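Immunity protein (Neisseria meningitidis, PDB 4Q7O) probably acts as the immunity protein of a contact-dependent growth inhibition system, protecting the cell that makes it from the cognate toxin. Local coordinates at residues E73-F78 / P97-I102. Numbering follows the deposited sequence.
Sequences EEVNGF and PEELII
Glu99 meets Val75 where the edge strand first touches the 73-78 loop. The two side chains cross at about a right angle: Val75 CG1 sits 3.7 Å from Glu99 CB, while Val75 CG2 lies 3.6 Å from Glu99 OE1. The other carboxylate oxygen, OE2, is hydrogen-bonded to the Tyr88 hydroxyl. Glu99 O reaches the loop through two waters, one accepting from Asn76 N and the other from Asn76 ND2; each donates to the carbonyl. The CB of Leu100 points away from the loop, and its side chain touches helix 22-34, yet Leu100 CD1 lies 3.8 Å from Asn76 O. Asn76 O accepts the one direct hydrogen bond, from Ile101 N at 2.8 Å, nearly in line with C=O (167°). Ile101 CG1 lies beside the backbone N (chi1 -67°), and Ile101 CD1 beyond it packs 3.7 Å from Val75 CG1; Ile101 CG2 rests 3.4 Å from Gly77 O. Ile101 O is buried without a conventional hydrogen-bond partner, but Gly77 CA approaches it at 3.3 Å in a CA-H...O contact. Gly77, at phi 100°, is the third residue of a type II beta turn closed by Phe78 N to Val75 O. Through this turn, the long connection between two inner strands folds back against the outer edge of the antiparallel sheet, joined by one backbone bond, two water bridges and Val75 packing on Glu99 and Ile101.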
loop_
_atom_site.group_PDB
_atom_site.type_symbol
_atom_site.label_atom_id
_atom_site.label_comp_id
_atom_site.label_asym_id
_atom_site.label_seq_id
_atom_site.Cartn_x
_atom_site.Cartn_y
_atom_site.Cartn_z
ATOM N N GLU B 73 -2.150 8.462 -19.519
ATOM C CA GLU B 73 -3.422 9.189 -19.430
ATOM C C GLU B 73 -4.429 8.615 -18.434
ATOM O O GLU B 73 -5.230 9.355 -17.855
ATOM C CB GLU B 73 -4.069 9.332 -20.811
ATOM C CG GLU B 73 -3.425 10.415 -21.658
ATOM C CD GLU B 73 -3.984 10.489 -23.066
ATOM O OE1 GLU B 73 -4.976 9.790 -23.368
ATOM O OE2 GLU B 73 -3.421 11.252 -23.871
ATOM N N GLU B 74 -4.374 7.306 -18.227
ATOM C CA GLU B 74 -5.310 6.611 -17.341
ATOM C C GLU B 74 -4.746 6.393 -15.938
ATOM O O GLU B 74 -5.423 5.839 -15.071
ATOM C CB GLU B 74 -5.684 5.258 -17.940
ATOM C CG GLU B 74 -6.196 5.323 -19.366
ATOM C CD GLU B 74 -7.657 5.688 -19.434
ATOM O OE1 GLU B 74 -8.013 6.805 -18.999
ATOM O OE2 GLU B 74 -8.453 4.850 -19.910
ATOM N N VAL B 75 -3.505 6.814 -15.720
ATOM C CA VAL B 75 -2.847 6.635 -14.430
ATOM C C VAL B 75 -3.269 7.724 -13.431
ATOM O O VAL B 75 -3.352 8.906 -13.797
ATOM C CB VAL B 75 -1.314 6.654 -14.604
ATOM C CG1 VAL B 75 -0.599 6.570 -13.252
ATOM C CG2 VAL B 75 -0.872 5.525 -15.535
ATOM N N ASN B 76 -3.527 7.328 -12.181
ATOM C CA ASN B 76 -3.777 8.276 -11.100
ATOM C C ASN B 76 -2.615 9.250 -10.995
ATOM O O ASN B 76 -1.483 8.827 -10.815
ATOM C CB ASN B 76 -3.867 7.555 -9.750
ATOM C CG ASN B 76 -5.013 6.575 -9.658
ATOM O OD1 ASN B 76 -5.993 6.661 -10.394
ATOM N ND2 ASN B 76 -4.900 5.641 -8.716
ATOM N N GLY B 77 -2.883 10.546 -11.096
ATOM C CA GLY B 77 -1.819 11.524 -11.000
ATOM C C GLY B 77 -1.347 12.054 -12.342
ATOM O O GLY B 77 -0.464 12.907 -12.390
ATOM N N PHE B 78 -1.936 11.566 -13.430
ATOM C CA PHE B 78 -1.596 12.071 -14.761
ATOM C C PHE B 78 -1.590 13.599 -14.822
ATOM O O PHE B 78 -0.724 14.211 -15.452
ATOM C CB PHE B 78 -2.563 11.521 -15.810
ATOM C CG PHE B 78 -2.355 12.098 -17.176
ATOM C CD1 PHE B 78 -1.273 11.697 -17.945
ATOM C CD2 PHE B 78 -3.237 13.037 -17.697
ATOM C CE1 PHE B 78 -1.077 12.217 -19.207
ATOM C CE2 PHE B 78 -3.037 13.560 -18.955
ATOM C CZ PHE B 78 -1.957 13.151 -19.708
ATOM N N PRO B 97 -0.234 -3.490 -13.785
ATOM C CA PRO B 97 0.433 -2.864 -12.644
ATOM C C PRO B 97 -0.476 -1.888 -11.916
ATOM O O PRO B 97 -1.425 -1.366 -12.506
ATOM C CB PRO B 97 1.594 -2.110 -13.299
ATOM C CG PRO B 97 1.094 -1.769 -14.642
ATOM C CD PRO B 97 0.222 -2.922 -15.067
ATOM N N GLU B 98 -0.185 -1.665 -10.638
ATOM C CA GLU B 98 -0.842 -0.615 -9.868
ATOM C C GLU B 98 0.035 0.625 -9.985
ATOM O O GLU B 98 1.200 0.607 -9.589
ATOM C CB GLU B 98 -0.971 -1.041 -8.412
ATOM C CG GLU B 98 -1.604 -2.406 -8.235
ATOM C CD GLU B 98 -1.684 -2.799 -6.774
ATOM O OE1 GLU B 98 -2.195 -1.980 -5.975
ATOM O OE2 GLU B 98 -1.219 -3.906 -6.422
ATOM N N GLU B 99 -0.511 1.699 -10.541
ATOM C CA GLU B 99 0.317 2.827 -10.967
ATOM C C GLU B 99 -0.032 4.124 -10.257
ATOM O O GLU B 99 -1.177 4.354 -9.881
ATOM C CB GLU B 99 0.165 3.041 -12.471
ATOM C CG GLU B 99 0.526 1.834 -13.310
ATOM C CD GLU B 99 0.052 1.966 -14.744
ATOM O OE1 GLU B 99 -1.175 1.951 -14.966
ATOM O OE2 GLU B 99 0.906 2.102 -15.644
ATOM N N LEU B 100 0.961 4.993 -10.112
ATOM C CA LEU B 100 0.759 6.299 -9.504
ATOM C C LEU B 100 1.759 7.289 -10.059
ATOM O O LEU B 100 2.935 6.974 -10.201
ATOM C CB LEU B 100 0.937 6.201 -7.987
ATOM C CG LEU B 100 0.898 7.500 -7.176
ATOM C CD1 LEU B 100 -0.477 8.128 -7.215
ATOM C CD2 LEU B 100 1.316 7.253 -5.731
ATOM N N ILE B 101 1.286 8.493 -10.352
ATOM C CA ILE B 101 2.169 9.594 -10.713
ATOM C C ILE B 101 2.052 10.692 -9.663
ATOM O O ILE B 101 0.948 11.044 -9.249
ATOM C CB ILE B 101 1.824 10.142 -12.103
ATOM C CG1 ILE B 101 2.145 9.087 -13.172
ATOM C CG2 ILE B 101 2.560 11.442 -12.366
ATOM C CD1 ILE B 101 1.486 9.350 -14.525
ATOM N N ILE B 102 3.192 11.214 -9.215
ATOM C CA ILE B 102 3.219 12.323 -8.266
ATOM C C ILE B 102 4.296 13.337 -8.665
ATOM O O ILE B 102 5.192 13.012 -9.441
ATOM C CB ILE B 102 3.466 11.835 -6.815
ATOM C CG1 ILE B 102 4.714 10.947 -6.736
ATOM C CG2 ILE B 102 2.244 11.111 -6.280
ATOM C CD1 ILE B 102 5.093 10.554 -5.302
HETATM O O HOH W 1 -2.597 4.843 -7.457
HETATM O O HOH W 2 -3.368 4.557 -11.620
#